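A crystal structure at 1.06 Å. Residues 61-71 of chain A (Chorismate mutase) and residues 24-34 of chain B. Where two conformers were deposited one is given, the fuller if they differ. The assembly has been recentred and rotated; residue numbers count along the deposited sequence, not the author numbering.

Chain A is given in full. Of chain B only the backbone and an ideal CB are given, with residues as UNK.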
ATOM      1  N   ALA A  61       6.285   2.854 -15.540  1.00 14.52           N
ATOM      2  CA  ALA A  61       5.298   3.912 -15.357  1.00 14.23           C
ATOM      3  C   ALA A  61       4.675   3.839 -13.951  1.00 14.78           C
ATOM      4  O   ALA A  61       4.384   4.874 -13.356  1.00 16.30           O
ATOM      5  CB  ALA A  61       4.195   3.754 -16.382  1.00 15.89           C
ATOM      6  N   ILE A  62       4.355   2.647 -13.508  1.00 14.51           N
ATOM      7  CA  ILE A  62       3.715   2.453 -12.209  1.00 14.47           C
ATOM      8  C   ILE A  62       4.708   2.901 -11.123  1.00 15.02           C
ATOM      9  O   ILE A  62       4.338   3.630 -10.185  1.00 16.72           O
ATOM     10  CB  ILE A  62       3.269   0.987 -12.012  1.00 15.01           C
ATOM     11  CG1 ILE A  62       2.136   0.685 -13.022  1.00 16.45           C
ATOM     12  CG2 ILE A  62       2.859   0.762 -10.526  1.00 15.63           C
ATOM     13  CD1 ILE A  62       1.761  -0.765 -13.082  1.00 18.40           C
ATOM     14  N   ILE A  63       5.938   2.464 -11.192  1.00 14.16           N
ATOM     15  CA  ILE A  63       6.971   2.840 -10.223  1.00 15.21           C
ATOM     16  C   ILE A  63       7.117   4.350 -10.185  1.00 14.96           C
ATOM     17  O   ILE A  63       7.148   4.975  -9.138  1.00 16.54           O
ATOM     18  CB  ILE A  63       8.304   2.099 -10.521  1.00 16.18           C
ATOM     19  CG1 ILE A  63       8.135   0.609 -10.260  1.00 16.74           C
ATOM     20  CG2 ILE A  63       9.454   2.723  -9.767  1.00 16.54           C
ATOM     21  CD1 ILE A  63       9.190  -0.291 -10.912  1.00 18.67           C
ATOM     22  N   ASN A  64       7.151   4.979 -11.345  1.00 16.56           N
ATOM     23  CA  ASN A  64       7.296   6.417 -11.483  1.00 16.25           C
ATOM     24  C   ASN A  64       6.093   7.133 -10.907  1.00 15.83           C
ATOM     25  O   ASN A  64       6.221   8.173 -10.266  1.00 17.84           O
ATOM     26  CB  ASN A  64       7.490   6.863 -12.939  1.00 18.50           C
ATOM     27  CG  ASN A  64       8.861   6.506 -13.501  1.00 21.16           C
ATOM     28  OD1 ASN A  64       9.803   6.213 -12.763  1.00 26.74           O
ATOM     29  ND2 ASN A  64       8.989   6.578 -14.810  1.00 24.19           N
ATOM     30  N   GLN A  65       4.903   6.635 -11.190  1.00 15.44           N
ATOM     31  CA  GLN A  65       3.717   7.228 -10.616  1.00 15.33           C
ATOM     32  C   GLN A  65       3.777   7.199  -9.082  1.00 15.59           C
ATOM     33  O   GLN A  65       3.462   8.196  -8.425  1.00 16.86           O
ATOM     34  CB  GLN A  65       2.463   6.482 -11.068  1.00 15.47           C
ATOM     35  CG  GLN A  65       1.176   6.945 -10.345  1.00 16.51           C
ATOM     36  CD  GLN A  65      -0.020   6.134 -10.736  1.00 18.19           C
ATOM     37  OE1 GLN A  65       0.115   5.096 -11.371  1.00 23.55           O
ATOM     38  NE2 GLN A  65      -1.203   6.591 -10.377  1.00 21.34           N
ATOM     39  N   PHE A  66       4.104   6.048  -8.542  1.00 15.36           N
ATOM     40  CA  PHE A  66       4.142   5.945  -7.053  1.00 15.34           C
ATOM     41  C   PHE A  66       5.221   6.876  -6.510  1.00 15.90           C
ATOM     42  O   PHE A  66       4.967   7.575  -5.496  1.00 16.53           O
ATOM     43  CB  PHE A  66       4.370   4.501  -6.653  1.00 15.44           C
ATOM     44  CG  PHE A  66       3.123   3.665  -6.616  1.00 15.52           C
ATOM     45  CD1 PHE A  66       2.352   3.452  -7.723  1.00 16.83           C
ATOM     46  CD2 PHE A  66       2.663   3.157  -5.411  1.00 18.60           C
ATOM     47  CE1 PHE A  66       1.212   2.700  -7.688  1.00 17.28           C
ATOM     48  CE2 PHE A  66       1.492   2.439  -5.353  1.00 18.39           C
ATOM     49  CZ  PHE A  66       0.764   2.200  -6.503  1.00 17.93           C
ATOM     50  N   ARG A  67       6.371   6.994  -7.131  1.00 16.17           N
ATOM     51  CA  ARG A  67       7.400   7.921  -6.693  1.00 17.92           C
ATOM     52  C   ARG A  67       6.883   9.337  -6.743  1.00 17.09           C
ATOM     53  O   ARG A  67       7.093  10.128  -5.810  1.00 18.57           O
ATOM     54  CB  ARG A  67       8.649   7.778  -7.583  1.00 18.82           C
ATOM     55  CG  ARG A  67       9.799   8.638  -7.058  1.00 21.53           C
ATOM     56  CD  ARG A  67      10.978   8.761  -8.018  1.00 23.92           C
ATOM     57  NE  ARG A  67      11.566   7.454  -8.317  1.00 27.01           N
ATOM     58  CZ  ARG A  67      11.391   6.764  -9.449  1.00 25.81           C
ATOM     59  NH1 ARG A  67      10.685   7.254 -10.474  1.00 27.38           N
ATOM     60  NH2 ARG A  67      11.970   5.576  -9.585  1.00 29.08           N
ATOM     61  N   GLU A  68       6.214   9.723  -7.818  1.00 17.76           N
ATOM     62  CA  GLU A  68       5.730  11.100  -7.979  1.00 16.78           C
ATOM     63  C   GLU A  68       4.680  11.448  -6.922  1.00 17.43           C
ATOM     64  O   GLU A  68       4.651  12.584  -6.435  1.00 19.76           O
ATOM     65  CB  GLU A  68       5.153  11.332  -9.366  1.00 15.90           C
ATOM     66  CG  GLU A  68       6.251  11.386 -10.389  1.00 16.47           C
ATOM     67  CD  GLU A  68       5.746  11.198 -11.810  1.00 18.45           C
ATOM     68  OE1 GLU A  68       4.531  11.446 -12.085  1.00 18.58           O
ATOM     69  OE2 GLU A  68       6.592  10.841 -12.688  1.00 20.06           O
ATOM     70  N   GLU A  69       3.832  10.496  -6.581  0.50 16.55           N
ATOM     71  CA  GLU A  69       2.714  10.728  -5.671  0.50 17.12           C
ATOM     72  C   GLU A  69       3.079  10.693  -4.200  0.50 16.76           C
ATOM     73  O   GLU A  69       2.542  11.486  -3.434  0.50 19.91           O
ATOM     74  CB  GLU A  69       1.599   9.723  -5.965  0.50 17.08           C
ATOM     75  CG  GLU A  69       1.108   9.757  -7.399  0.50 19.23           C
ATOM     76  CD  GLU A  69      -0.164  10.551  -7.598  0.50 22.83           C
ATOM     77  OE1 GLU A  69      -0.246  11.704  -7.110  0.50 25.40           O
ATOM     78  OE2 GLU A  69      -1.097   9.986  -8.217  0.50 31.94           O
ATOM     79  N   ILE A  70       3.952   9.767  -3.811  1.00 16.05           N
ATOM     80  CA  ILE A  70       4.253   9.632  -2.352  1.00 18.53           C
ATOM     81  C   ILE A  70       5.719   9.811  -2.053  1.00 18.18           C
ATOM     82  O   ILE A  70       6.039   9.826  -0.885  1.00 21.35           O
ATOM     83  CB  ILE A  70       3.727   8.325  -1.738  1.00 19.60           C
ATOM     84  CG1 ILE A  70       4.380   7.052  -2.329  1.00 17.91           C
ATOM     85  CG2 ILE A  70       2.226   8.264  -1.775  1.00 19.25           C
ATOM     86  CD1 ILE A  70       4.039   5.816  -1.513  1.00 18.62           C
ATOM     87  N   GLY A  71       6.608   9.968  -3.022  1.00 19.29           N
ATOM     88  CA  GLY A  71       8.022  10.232  -2.803  1.00 19.56           C
ATOM     89  C   GLY A  71       8.857   8.987  -2.638  1.00 19.56           C
ATOM     90  O   GLY A  71       8.685   8.015  -3.381  1.00 21.31           O
TER
ATOM     91  N   UNK B  24      -7.612   1.271  -8.919  1.00 13.66           N
ATOM     92  CA  UNK B  24      -7.210   0.788  -7.575  1.00 14.57           C
ATOM     93  C   UNK B  24      -5.919   1.401  -7.188  1.00 13.91           C
ATOM     94  O   UNK B  24      -5.763   1.702  -5.938  1.00 15.05           O
ATOM     95  CB  UNK B  24      -7.091  -0.737  -7.528  1.00 14.57           C
ATOM     96  N   UNK B  25      -4.964   1.622  -8.064  1.00 13.97           N
ATOM     97  CA  UNK B  25      -3.706   2.270  -7.637  1.00 13.30           C
ATOM     98  C   UNK B  25      -3.979   3.683  -7.238  1.00 14.31           C
ATOM     99  O   UNK B  25      -3.403   4.161  -6.223  1.00 14.49           O
ATOM    100  CB  UNK B  25      -2.649   2.235  -8.743  1.00 13.30           C
ATOM    101  N   UNK B  26      -4.892   4.374  -7.850  1.00 14.41           N
ATOM    102  CA  UNK B  26      -5.314   5.695  -7.414  1.00 14.99           C
ATOM    103  C   UNK B  26      -5.910   5.639  -5.996  1.00 15.68           C
ATOM    104  O   UNK B  26      -5.616   6.515  -5.163  1.00 17.99           O
ATOM    105  CB  UNK B  26      -6.331   6.275  -8.399  1.00 14.99           C
ATOM    106  N   UNK B  27      -6.787   4.688  -5.764  0.70 14.51           N
ATOM    107  CA  UNK B  27      -7.362   4.580  -4.430  0.70 15.46           C
ATOM    108  C   UNK B  27      -6.320   4.217  -3.417  0.70 13.99           C
ATOM    109  O   UNK B  27      -6.391   4.717  -2.250  0.70 16.25           O
ATOM    110  CB  UNK B  27      -8.490   3.547  -4.407  0.70 15.46           C
ATOM    111  N   UNK B  28      -5.407   3.325  -3.666  1.00 13.33           N
ATOM    112  CA  UNK B  28      -4.336   2.993  -2.721  1.00 12.53           C
ATOM    113  C   UNK B  28      -3.509   4.203  -2.465  1.00 13.62           C
ATOM    114  O   UNK B  28      -3.280   4.522  -1.233  1.00 14.76           O
ATOM    115  CB  UNK B  28      -3.457   1.852  -3.239  1.00 12.53           C
ATOM    116  N   UNK B  29      -3.068   4.949  -3.465  1.00 13.24           N
ATOM    117  CA  UNK B  29      -2.279   6.136  -3.267  1.00 13.68           C
ATOM    118  C   UNK B  29      -3.052   7.199  -2.460  1.00 14.91           C
ATOM    119  O   UNK B  29      -2.462   7.824  -1.527  1.00 16.01           O
ATOM    120  CB  UNK B  29      -1.846   6.699  -4.622  1.00 13.68           C
ATOM    121  N   UNK B  30      -4.312   7.394  -2.749  1.00 14.77           N
ATOM    122  CA  UNK B  30      -5.142   8.365  -2.008  1.00 15.70           C
ATOM    123  C   UNK B  30      -5.158   7.986  -0.510  1.00 15.82           C
ATOM    124  O   UNK B  30      -5.056   8.876   0.369  1.00 16.61           O
ATOM    125  CB  UNK B  30      -6.565   8.402  -2.569  1.00 15.70           C
ATOM    126  N   UNK B  31      -5.424   6.752  -0.205  1.00 14.49           N
ATOM    127  CA  UNK B  31      -5.515   6.300   1.193  1.00 13.63           C
ATOM    128  C   UNK B  31      -4.149   6.364   1.826  1.00 13.53           C
ATOM    129  O   UNK B  31      -4.097   6.725   3.069  1.00 15.43           O
ATOM    130  CB  UNK B  31      -6.079   4.881   1.287  1.00 13.63           C
ATOM    131  N   UNK B  32      -3.062   5.959   1.212  1.00 13.77           N
ATOM    132  CA  UNK B  32      -1.756   6.130   1.774  1.00 13.48           C
ATOM    133  C   UNK B  32      -1.404   7.581   2.060  1.00 15.29           C
ATOM    134  O   UNK B  32      -0.880   7.889   3.181  1.00 15.94           O
ATOM    135  CB  UNK B  32      -0.716   5.521   0.832  1.00 13.48           C
ATOM    136  N   UNK B  33      -1.755   8.509   1.194  1.00 15.28           N
ATOM    137  CA  UNK B  33      -1.507   9.910   1.441  1.00 15.02           C
ATOM    138  C   UNK B  33      -2.319  10.381   2.690  1.00 15.91           C
ATOM    139  O   UNK B  33      -1.785  11.120   3.553  1.00 18.44           O
ATOM    140  CB  UNK B  33      -1.871  10.731   0.202  1.00 15.02           C
ATOM    141  N   UNK B  34      -3.590  10.024   2.734  0.50 15.77           N
ATOM    142  CA  UNK B  34      -4.444  10.432   3.867  0.50 15.53           C
ATOM    143  C   UNK B  34      -3.897   9.846   5.158  0.50 14.99           C
ATOM    144  O   UNK B  34      -3.799  10.584   6.195  0.50 16.33           O
ATOM    145  CB  UNK B  34      -5.892   9.985   3.655  0.50 15.53           C
TER

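Both stretches are helical, and their axes run at 26° to each other, 10.7 Å apart at closest approach. All of chain B from 24 to 34 has helical backbone angles, so no position demands glycine, and proline would cost a backbone hydrogen bond at 28 to 34.

Position 24 has its CB out of reach of chain A. These atoms set no preference. It is Leu B24.

Position 25 points toward chain A. Its ideal CB lies 4.0 Å from Phe A66 CE1 and 4.8 Å from Gln A65 OE1. The space beside the ring edge suits a small or medium side chain, apolar or polar. The residue is Asp B25. Its OD1 lies 3.9 Å from Phe A66 CZ, near the ring plane, where the positive rim of the ring meets a carboxylate comfortably. Both carboxylate oxygens are hydrogen-bonded elsewhere in the structure.

Position 26 points away from chain A. A short side chain would not reach across, but a long basic one could turn back to the carboxylate of Glu A69. Arg B26 does this. NH1 donates to Glu A69 OE2 at 2.9 Å in a salt bridge, with the carboxylate oxygen at the edge of the guanidinium. A chi2 of 86° (p) bends the chain.

Position 27 is out of reach, and many residues would serve. It is Glu B27.

Position 28 points toward chain A, but from a distance: the ideal CB is 5.3 Å from Phe A66 CZ. An apolar side chain fits beside the ring. The nearest approach of Ile B28 is CG2 to Phe A66 CE2, 4.7 Å.

Position 29 faces chain A squarely. Its ideal CB is 4.8 Å from Glu A69 CB and 5.2 Å from Ile A70 CG2. Gln A65, Phe A66, Glu A69 and Ile A70 form a hollow that suits a medium apolar side chain; leucine, methionine or isoleucine are candidates. Leu B29 is the knob. Its CD2 lies over the Phe A66 face, 3.9 Å from the ring centroid in a CH-pi contact, and 3.9 Å from Ile A70 CG2. CD1 comes within 3.8 Å of Gln A65 NE2.

Position 30 points away, so a polar residue is reasonable. Asp B30 accepts from Arg B26: OD1 is 2.9 Å from both NE and NH2. This salt bridge within the helix helps hold the arginine.

Position 31 is out of reach, and chain A sets no preference. It is Ala B31.

Position 32 points toward chain A, with its ideal CB 4.8 Å from Ile A70 CG2. A modest apolar side chain suits. Val B32 places CG1 4.2 Å from Ile A70 CG2.

Position 33 points sideways, its ideal CB 5.2 Å from Ile A70 CG2. The carboxylate of Glu A69 invites a long basic side chain, lysine or arginine. Lys B33 passes Ile A70, with CG 4.0 Å from its CG2, and NZ forms a salt bridge with Glu A69 OE1 at 2.8 Å. A water donates to Glu A69 O and weakly accepts from the lysine.

Position 34 is out of reach, and chain A sets no preference. It is Arg B34.

Chain B (24-34) LDREILDAVKR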
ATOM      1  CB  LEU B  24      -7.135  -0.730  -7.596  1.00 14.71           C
ATOM      2  CG  LEU B  24      -8.470  -1.423  -7.594  1.00 16.16           C
ATOM      3  CD1 LEU B  24      -8.418  -2.867  -8.051  1.00 16.89           C
ATOM      4  CD2 LEU B  24      -9.045  -1.391  -6.188  1.00 18.98           C
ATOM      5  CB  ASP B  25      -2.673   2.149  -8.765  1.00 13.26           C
ATOM      6  CG  ASP B  25      -2.077   0.791  -8.809  1.00 14.00           C
ATOM      7  OD1 ASP B  25      -2.183  -0.003  -7.849  1.00 15.53           O
ATOM      8  OD2 ASP B  25      -1.429   0.499  -9.895  1.00 16.05           O
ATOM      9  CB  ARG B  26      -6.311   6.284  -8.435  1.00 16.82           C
ATOM     10  CG  ARG B  26      -7.238   7.410  -8.019  1.00 22.32           C
ATOM     11  CD  ARG B  26      -6.606   8.758  -8.169  1.00 26.68           C
ATOM     12  NE  ARG B  26      -5.708   9.010  -7.057  1.00 31.61           N
ATOM     13  CZ  ARG B  26      -4.382   9.034  -7.139  1.00 29.92           C
ATOM     14  NH1 ARG B  26      -3.759   8.869  -8.309  1.00 30.46           N
ATOM     15  NH2 ARG B  26      -3.681   9.224  -6.047  1.00 29.36           N
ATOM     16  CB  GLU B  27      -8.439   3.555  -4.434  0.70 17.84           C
ATOM     17  CG  GLU B  27      -9.685   4.038  -5.164  0.70 19.85           C
ATOM     18  CD  GLU B  27     -10.824   3.056  -5.074  0.70 21.42           C
ATOM     19  OE1 GLU B  27     -11.841   3.304  -5.770  0.70 30.83           O
ATOM     20  OE2 GLU B  27     -10.718   1.996  -4.393  0.70 28.66           O
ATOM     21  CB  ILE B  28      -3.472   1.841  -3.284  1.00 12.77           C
ATOM     22  CG1 ILE B  28      -4.255   0.559  -3.322  1.00 13.14           C
ATOM     23  CG2 ILE B  28      -2.173   1.706  -2.490  1.00 12.53           C
ATOM     24  CD1 ILE B  28      -3.636  -0.546  -4.196  1.00 13.41           C
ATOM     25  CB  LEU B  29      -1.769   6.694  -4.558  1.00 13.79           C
ATOM     26  CG  LEU B  29      -0.676   5.838  -5.211  1.00 16.10           C
ATOM     27  CD1 LEU B  29      -0.538   6.160  -6.682  1.00 17.07           C
ATOM     28  CD2 LEU B  29       0.653   6.024  -4.511  1.00 19.07           C
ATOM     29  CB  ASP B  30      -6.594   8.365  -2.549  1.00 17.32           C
ATOM     30  CG  ASP B  30      -6.777   9.090  -3.866  1.00 20.70           C
ATOM     31  OD1 ASP B  30      -5.866   9.817  -4.259  1.00 25.96           O
ATOM     32  OD2 ASP B  30      -7.876   8.969  -4.477  1.00 27.94           O
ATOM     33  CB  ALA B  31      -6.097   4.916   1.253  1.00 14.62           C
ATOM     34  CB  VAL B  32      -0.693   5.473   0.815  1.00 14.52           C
ATOM     35  CG1 VAL B  32       0.703   5.853   1.254  1.00 14.81           C
ATOM     36  CG2 VAL B  32      -0.928   3.986   0.758  1.00 14.85           C
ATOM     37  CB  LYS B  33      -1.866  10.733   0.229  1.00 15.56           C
ATOM     38  CG  LYS B  33      -0.925  10.523  -0.935  1.00 17.13           C
ATOM     39  CD  LYS B  33      -1.382  11.395  -2.123  1.00 20.33           C
ATOM     40  CE  LYS B  33      -0.735  11.047  -3.410  1.00 22.37           C
ATOM     41  NZ  LYS B  33      -1.118  12.015  -4.467  1.00 26.59           N
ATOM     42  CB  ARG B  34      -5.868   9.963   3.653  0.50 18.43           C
ATOM     43  CG  ARG B  34      -6.722  10.847   2.756  0.50 23.95           C
ATOM     44  CD  ARG B  34      -8.171  10.399   2.685  0.50 27.53           C
ATOM     45  NE  ARG B  34      -8.336   9.293   1.767  0.50 35.19           N
ATOM     46  CZ  ARG B  34      -9.035   8.202   2.041  0.50 35.73           C
ATOM     47  NH1 ARG B  34      -9.657   8.090   3.193  0.50 42.44           N
ATOM     48  NH2 ARG B  34      -9.108   7.233   1.162  0.50 35.44           N
TER
HETATM   49  O   HOH W   1       1.669  14.028  -4.301  1.00 41.50           O
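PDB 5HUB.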